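Local coordinates for protein glycoside hydrolase (Streptococcus pneumoniae serotype 4, PDB 6ORH) that probably removes terminal alpha-L-fucose from host carbohydrate chains, as a family 29 glycoside hydrolase with alpha-L-fucosidase activity, at residues 31-36 and 263-268; 27-32 and 49-54; 122-127 and 148-153. The protein carries 2 engineered substitutions. All coordinates share one frame; numbering follows the deposited sequence.

Contact 1 (31-36 and 263-268); sequences PNTFYD and GWFYHE. With FUC (alpha-L-fucopyranose), chain C.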
loop_
_atom_site.group_PDB
_atom_site.type_symbol
_atom_site.label_atom_id
_atom_site.label_comp_id
_atom_site.label_asym_id
_atom_site.label_seq_id
_atom_site.Cartn_x
_atom_site.Cartn_y
_atom_site.Cartn_z
ATOM N N PRO A 31 10.240 -23.582 -25.771
ATOM C CA PRO A 31 11.571 -24.146 -25.523
ATOM C C PRO A 31 12.078 -23.901 -24.105
ATOM O O PRO A 31 12.694 -24.777 -23.511
ATOM C CB PRO A 31 12.421 -23.409 -26.556
ATOM C CG PRO A 31 11.469 -23.197 -27.717
ATOM C CD PRO A 31 10.182 -22.796 -27.015
ATOM N N ASN A 32 11.812 -22.715 -23.538
ATOM C CA ASN A 32 12.277 -22.434 -22.185
ATOM C C ASN A 32 11.776 -23.469 -21.190
ATOM O O ASN A 32 12.437 -23.717 -20.179
ATOM C CB ASN A 32 11.915 -21.014 -21.721
ATOM C CG ASN A 32 12.673 -19.955 -22.485
ATOM O OD1 ASN A 32 13.563 -20.269 -23.271
ATOM N ND2 ASN A 32 12.339 -18.689 -22.247
ATOM N N THR A 33 10.578 -24.032 -21.424
ATOM C CA THR A 33 10.011 -25.017 -20.515
ATOM C C THR A 33 10.908 -26.256 -20.520
ATOM O O THR A 33 11.011 -26.911 -19.484
ATOM C CB THR A 33 8.585 -25.414 -20.933
ATOM O OG1 THR A 33 7.857 -24.199 -21.184
ATOM C CG2 THR A 33 7.845 -26.269 -19.921
ATOM N N PHE A 34 11.463 -26.575 -21.697
ATOM C CA PHE A 34 12.283 -27.775 -21.845
ATOM C C PHE A 34 13.730 -27.517 -21.431
ATOM O O PHE A 34 14.446 -28.458 -21.073
ATOM C CB PHE A 34 12.153 -28.330 -23.266
ATOM C CG PHE A 34 10.767 -28.858 -23.525
ATOM C CD1 PHE A 34 10.425 -30.159 -23.175
ATOM C CD2 PHE A 34 9.787 -28.031 -24.066
ATOM C CE1 PHE A 34 9.136 -30.633 -23.375
ATOM C CE2 PHE A 34 8.495 -28.504 -24.256
ATOM C CZ PHE A 34 8.172 -29.800 -23.908
ATOM N N TYR A 35 14.159 -26.254 -21.457
ATOM C CA TYR A 35 15.508 -25.903 -21.038
ATOM C C TYR A 35 15.556 -25.414 -19.591
ATOM O O TYR A 35 16.637 -25.050 -19.131
ATOM C CB TYR A 35 16.119 -24.848 -21.963
ATOM C CG TYR A 35 16.654 -25.422 -23.252
ATOM C CD1 TYR A 35 15.803 -25.810 -24.279
ATOM C CD2 TYR A 35 18.012 -25.650 -23.421
ATOM C CE1 TYR A 35 16.281 -26.376 -25.454
ATOM C CE2 TYR A 35 18.508 -26.197 -24.595
ATOM C CZ TYR A 35 17.646 -26.555 -25.620
ATOM O OH TYR A 35 18.125 -27.124 -26.771
ATOM N N ASP A 36 14.405 -25.395 -18.900
ATOM C CA ASP A 36 14.356 -25.025 -17.493
ATOM C C ASP A 36 15.015 -23.655 -17.295
ATOM O O ASP A 36 15.938 -23.501 -16.499
ATOM C CB ASP A 36 14.945 -26.153 -16.630
ATOM C CG ASP A 36 14.722 -26.006 -15.138
ATOM O OD1 ASP A 36 13.829 -25.242 -14.716
ATOM O OD2 ASP A 36 15.436 -26.692 -14.400
ATOM N N GLY A 263 8.801 -17.882 -11.493
ATOM C CA GLY A 263 9.125 -17.660 -12.894
ATOM C C GLY A 263 7.865 -17.682 -13.763
ATOM O O GLY A 263 6.818 -18.159 -13.327
ATOM N N TRP A 264 8.010 -17.178 -14.994
ATOM C CA TRP A 264 6.947 -17.158 -15.997
ATOM C C TRP A 264 6.799 -18.531 -16.657
ATOM O O TRP A 264 5.696 -18.924 -17.021
ATOM C CB TRP A 264 7.253 -16.080 -17.054
ATOM C CG TRP A 264 7.257 -14.683 -16.494
ATOM C CD1 TRP A 264 8.330 -13.925 -16.110
ATOM C CD2 TRP A 264 6.083 -13.904 -16.195
ATOM N NE1 TRP A 264 7.905 -12.718 -15.614
ATOM C CE2 TRP A 264 6.529 -12.693 -15.612
ATOM C CE3 TRP A 264 4.703 -14.127 -16.346
ATOM C CZ2 TRP A 264 5.625 -11.695 -15.252
ATOM C CZ3 TRP A 264 3.811 -13.160 -15.951
ATOM C CH2 TRP A 264 4.276 -11.947 -15.430
ATOM N N PHE A 265 7.918 -19.239 -16.831
ATOM C CA PHE A 265 7.869 -20.588 -17.392
ATOM C C PHE A 265 7.808 -21.610 -16.270
ATOM O O PHE A 265 8.082 -21.282 -15.120
ATOM C CB PHE A 265 9.062 -20.834 -18.322
ATOM C CG PHE A 265 8.955 -20.059 -19.613
ATOM C CD1 PHE A 265 9.367 -18.726 -19.708
ATOM C CD2 PHE A 265 8.397 -20.652 -20.738
ATOM C CE1 PHE A 265 9.237 -18.040 -20.915
ATOM C CE2 PHE A 265 8.273 -19.953 -21.938
ATOM C CZ PHE A 265 8.705 -18.646 -22.031
ATOM N N TYR A 266 7.410 -22.841 -16.611
ATOM C CA TYR A 266 7.319 -23.916 -15.636
ATOM C C TYR A 266 8.716 -24.414 -15.258
ATOM O O TYR A 266 9.543 -24.677 -16.127
ATOM C CB TYR A 266 6.501 -25.084 -16.206
ATOM C CG TYR A 266 6.436 -26.228 -15.227
ATOM C CD1 TYR A 266 5.482 -26.247 -14.218
ATOM C CD2 TYR A 266 7.392 -27.230 -15.269
ATOM C CE1 TYR A 266 5.444 -27.273 -13.280
ATOM C CE2 TYR A 266 7.362 -28.267 -14.344
ATOM C CZ TYR A 266 6.395 -28.281 -13.355
ATOM O OH TYR A 266 6.357 -29.284 -12.421
ATOM N N HIS A 267 8.966 -24.521 -13.946
ATOM C CA HIS A 267 10.186 -25.128 -13.396
ATOM C C HIS A 267 9.757 -26.128 -12.328
ATOM O O HIS A 267 8.972 -25.796 -11.443
ATOM C CB HIS A 267 11.060 -24.027 -12.774
ATOM C CG HIS A 267 11.381 -22.954 -13.765
ATOM N ND1 HIS A 267 12.232 -23.170 -14.810
ATOM C CD2 HIS A 267 10.918 -21.684 -13.890
ATOM C CE1 HIS A 267 12.305 -22.086 -15.562
ATOM N NE2 HIS A 267 11.507 -21.151 -15.007
ATOM N N GLU A 268 10.256 -27.372 -12.428
ATOM C CA GLU A 268 9.809 -28.433 -11.536
ATOM C C GLU A 268 9.971 -28.036 -10.063
ATOM O O GLU A 268 9.137 -28.389 -9.233
ATOM C CB GLU A 268 10.607 -29.713 -11.813
ATOM C CG GLU A 268 10.046 -30.911 -11.072
ATOM C CD GLU A 268 8.614 -31.274 -11.432
ATOM O OE1 GLU A 268 8.248 -31.144 -12.624
ATOM O OE2 GLU A 268 7.856 -31.686 -10.516
HETATM C C1 FUC C . 9.229 -9.627 -19.328
HETATM C C2 FUC C . 9.781 -10.816 -20.095
HETATM C C3 FUC C . 9.422 -12.075 -19.315
HETATM C C4 FUC C . 7.900 -12.250 -19.282
HETATM C C5 FUC C . 7.293 -10.980 -18.636
HETATM C C6 FUC C . 5.777 -10.965 -18.717
HETATM O O2 FUC C . 11.210 -10.656 -20.155
HETATM O O3 FUC C . 10.043 -13.209 -19.948
HETATM O O4 FUC C . 7.423 -12.466 -20.640
HETATM O O5 FUC C . 7.797 -9.736 -19.268
HETATM O O HOH W 1 6.000 -23.305 -19.220
HETATM O O HOH W 2 11.257 -26.468 -16.777
#
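N32 lies across the phenyl ring of F265. Its CB sits over the centre of one face, 3.6 Å from the ring centroid, a CH-pi contact. With CG anti to the carbonyl carbon (chi1 -68°), the amide carries on over the same ring: ND2 comes within 3.4 Å of F265 CE1, the amide plane tilted 67° from that of the ring, while OD1 accepts a bond from Q37 NE2. T33 takes the edge of that ring, with OG1 3.6 Å from F265 CD2. The same hydroxyl donates to a water that also accepts from Y266 N, and a second water donates to T33 O and Y266 O, so two waters couple the backbone of 263-268 to the short helix 31-35. Just past the helix, D36 has positive phi, and its OD1 receives H267 ND1 at 2.6 Å, the donor angle 157° and the acceptor near the imidazole plane. H267 NE2 is bonded in turn to E38 OE2. One residue before F265, one face of the W264 indole lies against the fucose, NE1 3.5 Å from FUC C5, so the loop that packs on helix 31-35 also lines the sugar pocket. With a carboxylate bonded to each imidazole nitrogen, H267 is fixed in rotation, and the two acids would be expected to stabilise its protonated form.

Contact 2 (27-32 and 49-54); sequences IHFGPN and FNPSQL. With FUC (alpha-L-fucopyranose), chain C; EDO (1,2-ethanediol), chain J; EDO (1,2-ethanediol), chain H.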
loop_
_atom_site.group_PDB
_atom_site.type_symbol
_atom_site.label_atom_id
_atom_site.label_comp_id
_atom_site.label_asym_id
_atom_site.label_seq_id
_atom_site.Cartn_x
_atom_site.Cartn_y
_atom_site.Cartn_z
ATOM N N ILE A 27 -0.310 -17.497 -20.657
ATOM C CA ILE A 27 0.349 -18.797 -20.789
ATOM C C ILE A 27 1.726 -18.579 -21.414
ATOM O O ILE A 27 1.817 -18.178 -22.580
ATOM C CB ILE A 27 -0.526 -19.770 -21.614
ATOM C CG1 ILE A 27 -1.843 -20.085 -20.890
ATOM C CG2 ILE A 27 0.270 -21.042 -21.896
ATOM C CD1 ILE A 27 -2.712 -21.200 -21.525
ATOM N N HIS A 28 2.784 -18.846 -20.623
ATOM C CA HIS A 28 4.161 -18.896 -21.109
ATOM C C HIS A 28 4.562 -20.369 -21.220
ATOM O O HIS A 28 4.620 -21.069 -20.213
ATOM C CB HIS A 28 5.162 -18.177 -20.168
ATOM C CG HIS A 28 5.153 -16.680 -20.252
ATOM N ND1 HIS A 28 4.079 -15.919 -19.801
ATOM C CD2 HIS A 28 6.098 -15.805 -20.678
ATOM C CE1 HIS A 28 4.379 -14.622 -19.977
ATOM N NE2 HIS A 28 5.606 -14.534 -20.495
ATOM N N PHE A 29 4.810 -20.807 -22.457
ATOM C CA PHE A 29 5.195 -22.189 -22.734
ATOM C C PHE A 29 6.053 -22.176 -23.993
ATOM O O PHE A 29 5.833 -21.365 -24.892
ATOM C CB PHE A 29 3.927 -23.007 -22.983
ATOM C CG PHE A 29 4.177 -24.451 -23.356
ATOM C CD1 PHE A 29 4.709 -25.328 -22.423
ATOM C CD2 PHE A 29 3.910 -24.910 -24.633
ATOM C CE1 PHE A 29 4.946 -26.660 -22.752
ATOM C CE2 PHE A 29 4.123 -26.246 -24.965
ATOM C CZ PHE A 29 4.668 -27.111 -24.027
ATOM N N GLY A 30 7.080 -23.031 -24.037
ATOM C CA GLY A 30 7.892 -23.090 -25.238
ATOM C C GLY A 30 9.207 -23.805 -24.946
ATOM O O GLY A 30 9.291 -24.537 -23.971
ATOM N N PRO A 31 10.240 -23.582 -25.771
ATOM C CA PRO A 31 11.571 -24.146 -25.523
ATOM C C PRO A 31 12.078 -23.901 -24.105
ATOM O O PRO A 31 12.694 -24.777 -23.511
ATOM C CB PRO A 31 12.421 -23.409 -26.556
ATOM C CG PRO A 31 11.469 -23.197 -27.717
ATOM C CD PRO A 31 10.182 -22.796 -27.015
ATOM N N ASN A 32 11.812 -22.715 -23.538
ATOM C CA ASN A 32 12.277 -22.434 -22.185
ATOM C C ASN A 32 11.776 -23.469 -21.190
ATOM O O ASN A 32 12.437 -23.717 -20.179
ATOM C CB ASN A 32 11.915 -21.014 -21.721
ATOM C CG ASN A 32 12.673 -19.955 -22.485
ATOM O OD1 ASN A 32 13.563 -20.269 -23.271
ATOM N ND2 ASN A 32 12.339 -18.689 -22.247
ATOM N N PHE A 49 11.597 -29.729 -28.250
ATOM C CA PHE A 49 10.207 -29.305 -28.065
ATOM C C PHE A 49 9.266 -30.459 -28.431
ATOM O O PHE A 49 8.854 -30.578 -29.595
ATOM C CB PHE A 49 9.902 -28.031 -28.873
ATOM C CG PHE A 49 8.533 -27.466 -28.594
ATOM C CD1 PHE A 49 8.285 -26.760 -27.416
ATOM C CD2 PHE A 49 7.476 -27.711 -29.463
ATOM C CE1 PHE A 49 6.997 -26.324 -27.123
ATOM C CE2 PHE A 49 6.202 -27.227 -29.195
ATOM C CZ PHE A 49 5.977 -26.519 -28.027
ATOM N N ASN A 50 8.880 -31.262 -27.424
ATOM C CA ASN A 50 8.003 -32.407 -27.655
ATOM C C ASN A 50 7.077 -32.681 -26.468
ATOM O O ASN A 50 7.181 -33.696 -25.782
ATOM C CB ASN A 50 8.726 -33.666 -28.152
ATOM C CG ASN A 50 7.742 -34.739 -28.574
ATOM O OD1 ASN A 50 6.552 -34.473 -28.808
ATOM N ND2 ASN A 50 8.221 -35.967 -28.645
ATOM N N PRO A 51 6.107 -31.787 -26.185
ATOM C CA PRO A 51 5.078 -32.057 -25.171
ATOM C C PRO A 51 3.992 -33.025 -25.659
ATOM O O PRO A 51 2.883 -32.611 -26.077
ATOM C CB PRO A 51 4.454 -30.669 -24.969
ATOM C CG PRO A 51 4.595 -30.030 -26.354
ATOM C CD PRO A 51 5.956 -30.477 -26.848
ATOM N N SER A 52 4.276 -34.325 -25.549
ATOM C CA SER A 52 3.431 -35.317 -26.202
ATOM C C SER A 52 2.065 -35.461 -25.531
ATOM O O SER A 52 1.123 -35.949 -26.166
ATOM C CB SER A 52 4.112 -36.654 -26.289
ATOM O OG SER A 52 4.471 -37.079 -24.984
ATOM N N GLN A 53 1.931 -34.991 -24.287
ATOM C CA GLN A 53 0.632 -35.121 -23.641
ATOM C C GLN A 53 -0.154 -33.808 -23.690
ATOM O O GLN A 53 -1.167 -33.687 -22.981
ATOM C CB GLN A 53 0.814 -35.535 -22.182
ATOM C CG GLN A 53 1.280 -36.987 -22.039
ATOM C CD GLN A 53 1.824 -37.213 -20.651
ATOM O OE1 GLN A 53 1.081 -37.458 -19.700
ATOM N NE2 GLN A 53 3.129 -37.096 -20.494
ATOM N N LEU A 54 0.268 -32.855 -24.538
ATOM C CA LEU A 54 -0.340 -31.523 -24.475
ATOM C C LEU A 54 -1.842 -31.569 -24.764
ATOM O O LEU A 54 -2.302 -32.182 -25.721
ATOM C CB LEU A 54 0.390 -30.590 -25.444
ATOM C CG LEU A 54 0.038 -29.097 -25.318
ATOM C CD1 LEU A 54 1.246 -28.279 -25.734
ATOM C CD2 LEU A 54 -1.148 -28.725 -26.239
HETATM C C1 FUC C . 9.229 -9.627 -19.328
HETATM C C2 FUC C . 9.781 -10.816 -20.095
HETATM C C3 FUC C . 9.422 -12.075 -19.315
HETATM C C4 FUC C . 7.900 -12.250 -19.282
HETATM C C5 FUC C . 7.293 -10.980 -18.636
HETATM C C6 FUC C . 5.777 -10.965 -18.717
HETATM O O2 FUC C . 11.210 -10.656 -20.155
HETATM O O3 FUC C . 10.043 -13.209 -19.948
HETATM O O4 FUC C . 7.423 -12.466 -20.640
HETATM O O5 FUC C . 7.797 -9.736 -19.268
HETATM C C1 EDO J . -2.521 -34.957 -27.080
HETATM O O1 EDO J . -1.248 -34.396 -26.965
HETATM C C2 EDO J . -2.391 -36.361 -26.713
HETATM O O2 EDO J . -1.303 -36.876 -27.445
HETATM C C1 EDO H . 0.203 -36.908 -16.724
HETATM O O1 EDO H . 1.335 -36.296 -17.373
HETATM C C2 EDO H . 0.564 -37.562 -15.448
HETATM O O2 EDO H . 1.696 -38.417 -15.532
#
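F29 pushes its ring tip into a pocket made by F49, P51 and L54. Its CG is anti to the backbone N (chi1 177°), which carries the ring toward 49-54. There CE2 comes to 3.6 Å from F49 CZ and equally 3.6 Å from L54 CD1. CZ at the tip meets P51 CB at 3.7 Å, with the proline at the edge of the F29 ring. The two phenyl rings are oblique, centroids 5.5 Å apart and planes at 57°, while P51 CD lies over the centre of one face of F49. These segments belong to the catalytic TIM barrel: 27-32 runs from the end of strand 23-27 into helix 31-35, and the loop segment 49-54 leads to helix 56-65, so the contact packs the connection after the first barrel strand against itself. L105 of helix 105-116 touches both F29 and L54. On the backbone side G30, whose backbone angles would jam a CB against the preceding carbonyl O, brings its CA to 3.8 Å from F49 CE1. Packing is looser at P31, where CD stays 4.4 Å from F49 CD1. From P51, itself the centre of an inverse gamma turn, a type I turn runs to L54, with the exposed S52 and Q53 at its corners; here S52 O and Q53 OE1 accept hydrogen bonds from two ethanediol molecules, probably from the crystallisation liquor.

Contact 3 (122-127 and 148-153); sequences VYLSPW and AQLKEI. With FUC (alpha-L-fucopyranose), chain C.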
loop_
_atom_site.group_PDB
_atom_site.type_symbol
_atom_site.label_atom_id
_atom_site.label_comp_id
_atom_site.label_asym_id
_atom_site.label_seq_id
_atom_site.Cartn_x
_atom_site.Cartn_y
_atom_site.Cartn_z
ATOM N N VAL A 122 -2.739 -12.511 -27.848
ATOM C CA VAL A 122 -1.557 -13.113 -28.436
ATOM C C VAL A 122 -0.344 -12.266 -28.094
ATOM O O VAL A 122 -0.373 -11.030 -28.229
ATOM C CB VAL A 122 -1.703 -13.303 -29.961
ATOM C CG1 VAL A 122 -1.937 -11.989 -30.700
ATOM C CG2 VAL A 122 -0.441 -13.981 -30.511
ATOM N N TYR A 123 0.710 -12.949 -27.634
ATOM C CA TYR A 123 1.972 -12.311 -27.240
ATOM C C TYR A 123 3.011 -12.711 -28.274
ATOM O O TYR A 123 3.286 -13.902 -28.450
ATOM C CB TYR A 123 2.331 -12.758 -25.817
ATOM C CG TYR A 123 3.711 -12.460 -25.246
ATOM C CD1 TYR A 123 4.872 -12.876 -25.889
ATOM C CD2 TYR A 123 3.810 -11.966 -23.947
ATOM C CE1 TYR A 123 6.114 -12.619 -25.321
ATOM C CE2 TYR A 123 5.042 -11.755 -23.347
ATOM C CZ TYR A 123 6.197 -12.089 -24.040
ATOM O OH TYR A 123 7.435 -11.949 -23.454
ATOM N N LEU A 124 3.557 -11.704 -28.966
ATOM C CA LEU A 124 4.550 -11.913 -30.010
ATOM C C LEU A 124 5.732 -11.013 -29.675
ATOM O O LEU A 124 5.625 -9.791 -29.790
ATOM C CB LEU A 124 3.925 -11.511 -31.353
ATOM C CG LEU A 124 4.752 -11.762 -32.613
ATOM C CD1 LEU A 124 4.814 -13.254 -32.941
ATOM C CD2 LEU A 124 4.088 -11.017 -33.788
ATOM N N SER A 125 6.837 -11.603 -29.212
ATOM C CA SER A 125 7.909 -10.774 -28.670
ATOM C C SER A 125 8.520 -9.804 -29.697
ATOM O O SER A 125 9.054 -10.247 -30.717
ATOM C CB SER A 125 8.976 -11.638 -28.041
ATOM O OG SER A 125 10.056 -10.824 -27.553
ATOM N N PRO A 126 8.570 -8.474 -29.451
ATOM C CA PRO A 126 9.340 -7.583 -30.335
ATOM C C PRO A 126 10.831 -7.948 -30.345
ATOM O O PRO A 126 11.403 -8.080 -31.430
ATOM C CB PRO A 126 9.053 -6.189 -29.750
ATOM C CG PRO A 126 7.677 -6.380 -29.136
ATOM C CD PRO A 126 7.805 -7.726 -28.431
ATOM N N TRP A 127 11.459 -8.070 -29.163
ATOM C CA TRP A 127 12.848 -8.557 -29.147
ATOM C C TRP A 127 12.886 -9.997 -29.667
ATOM O O TRP A 127 12.160 -10.870 -29.158
ATOM C CB TRP A 127 13.423 -8.449 -27.723
ATOM C CG TRP A 127 14.804 -9.020 -27.573
ATOM C CD1 TRP A 127 15.795 -9.071 -28.507
ATOM C CD2 TRP A 127 15.310 -9.673 -26.397
ATOM N NE1 TRP A 127 16.889 -9.720 -27.987
ATOM C CE2 TRP A 127 16.631 -10.082 -26.692
ATOM C CE3 TRP A 127 14.801 -9.890 -25.115
ATOM C CZ2 TRP A 127 17.418 -10.733 -25.740
ATOM C CZ3 TRP A 127 15.571 -10.546 -24.173
ATOM C CH2 TRP A 127 16.878 -10.948 -24.486
ATOM N N ALA A 148 4.295 -9.076 -40.826
ATOM C CA ALA A 148 3.760 -10.234 -41.537
ATOM C C ALA A 148 3.206 -11.277 -40.566
ATOM O O ALA A 148 2.219 -11.931 -40.884
ATOM C CB ALA A 148 4.797 -10.847 -42.445
ATOM N N GLN A 149 3.841 -11.442 -39.399
ATOM C CA GLN A 149 3.318 -12.410 -38.447
ATOM C C GLN A 149 2.026 -11.885 -37.819
ATOM O O GLN A 149 1.094 -12.672 -37.615
ATOM C CB GLN A 149 4.415 -12.841 -37.468
ATOM C CG GLN A 149 5.465 -13.666 -38.196
ATOM C CD GLN A 149 6.431 -14.274 -37.223
ATOM O OE1 GLN A 149 6.783 -13.673 -36.195
ATOM N NE2 GLN A 149 6.893 -15.459 -37.571
ATOM N N LEU A 150 1.985 -10.589 -37.483
ATOM C CA LEU A 150 0.727 -10.006 -37.016
ATOM C C LEU A 150 -0.392 -10.348 -38.010
ATOM O O LEU A 150 -1.490 -10.731 -37.587
ATOM C CB LEU A 150 0.835 -8.489 -36.852
ATOM C CG LEU A 150 1.659 -7.967 -35.663
ATOM C CD1 LEU A 150 1.674 -6.447 -35.673
ATOM C CD2 LEU A 150 1.080 -8.485 -34.351
ATOM N N LYS A 151 -0.121 -10.185 -39.325
ATOM C CA LYS A 151 -1.139 -10.426 -40.342
ATOM C C LYS A 151 -1.544 -11.899 -40.352
ATOM O O LYS A 151 -2.732 -12.222 -40.419
ATOM C CB LYS A 151 -0.588 -9.990 -41.707
ATOM C CG LYS A 151 -0.533 -8.470 -41.833
ATOM C CD LYS A 151 0.096 -8.007 -43.139
ATOM C CE LYS A 151 0.093 -6.499 -43.280
ATOM N NZ LYS A 151 0.707 -6.115 -44.574
ATOM N N GLU A 152 -0.566 -12.804 -40.277
ATOM C CA GLU A 152 -0.851 -14.235 -40.255
ATOM C C GLU A 152 -1.764 -14.589 -39.086
ATOM O O GLU A 152 -2.665 -15.426 -39.216
ATOM C CB GLU A 152 0.406 -15.052 -39.982
ATOM C CG GLU A 152 1.214 -15.291 -41.212
ATOM C CD GLU A 152 2.401 -16.213 -40.988
ATOM O OE1 GLU A 152 3.089 -16.088 -39.943
ATOM O OE2 GLU A 152 2.611 -17.087 -41.857
ATOM N N ILE A 153 -1.507 -13.967 -37.939
ATOM C CA ILE A 153 -2.202 -14.368 -36.724
ATOM C C ILE A 153 -3.601 -13.762 -36.733
ATOM O O ILE A 153 -4.577 -14.437 -36.344
ATOM C CB ILE A 153 -1.396 -13.898 -35.494
ATOM C CG1 ILE A 153 -0.077 -14.685 -35.391
ATOM C CG2 ILE A 153 -2.233 -14.020 -34.222
ATOM C CD1 ILE A 153 0.987 -13.985 -34.524
HETATM C C1 FUC C . 9.229 -9.627 -19.328
HETATM C C2 FUC C . 9.781 -10.816 -20.095
HETATM C C3 FUC C . 9.422 -12.075 -19.315
HETATM C C4 FUC C . 7.900 -12.250 -19.282
HETATM C C5 FUC C . 7.293 -10.980 -18.636
HETATM C C6 FUC C . 5.777 -10.965 -18.717
HETATM O O2 FUC C . 11.210 -10.656 -20.155
HETATM O O3 FUC C . 10.043 -13.209 -19.948
HETATM O O4 FUC C . 7.423 -12.466 -20.640
HETATM O O5 FUC C . 7.797 -9.736 -19.268
#
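L124 of strand 119-124 reaches into the face of helix 139-154 formed by Q149, L150 and I153, and V122 joins it two residues earlier. Within the helical segment Q149 comes first. Its CB is 4.1 Å from L124 CD2, and the extended chain carries OE1 to 3.8 Å from L124 CD1, where the two side chains cross at about a right angle. This is a van der Waals meeting of a polar tip with a methyl; the amide's NE2 is hydrogen-bonded to T86 OG1. At L150 the bond to CB does not aim straight at the strand, but with CG anti to the carbonyl carbon (chi1 -73°) the branch swings nearer and CD2 meets L124 CD2 at 4.0 Å, methyl to methyl. L150 also touches W188 of helix 185-196. E152 faces elsewhere and is bonded through OE1 to Y84 OH and T86 OG1. One turn after Q149, I153 points at the strand and serves two partners: CD1 lies 4.2 Å from L124 CD1, and CG2 lies 4.1 Å from V122 CG1 and just as near to V122 CG2. No hydrogen bond spans the interface, and all five touching residues are buried. Between V122 and L124, Y123 turns to the opposite side of the strand, where its OH donates to FUC O4 at 2.9 Å. Strand and helix run nearly antiparallel, at 160° with axes 10.7 Å apart, the strand paired in parallel with 70-74 and 167-169. Strand 119-124, the helix laid antiparallel over its outer side and the parallel strand 167-169 form a beta-alpha-beta unit of the TIM barrel, with Y123 facing the sugar from the inner side.

Overall arrangement
From the N terminus the chain passes strand 23-27 and enters 27-32, which contact 2 joins to 49-54 across only 16 intervening residues. Contact 1 starts from the same place, sharing P31 and N32, but closes a far longer loop at 263-268, so it binds the beginning of the barrel domain to the loop after strand 250-259. Contact 3 opens and closes inside that long loop, after contact 2 has closed, and ties strand 119-124 to helix 139-154. Contacts 1 and 2 touch directly, with F34 against F49 and P51. Contact 3 meets contact 2 where Y123 approaches H28; the bound fucose is touched from all three.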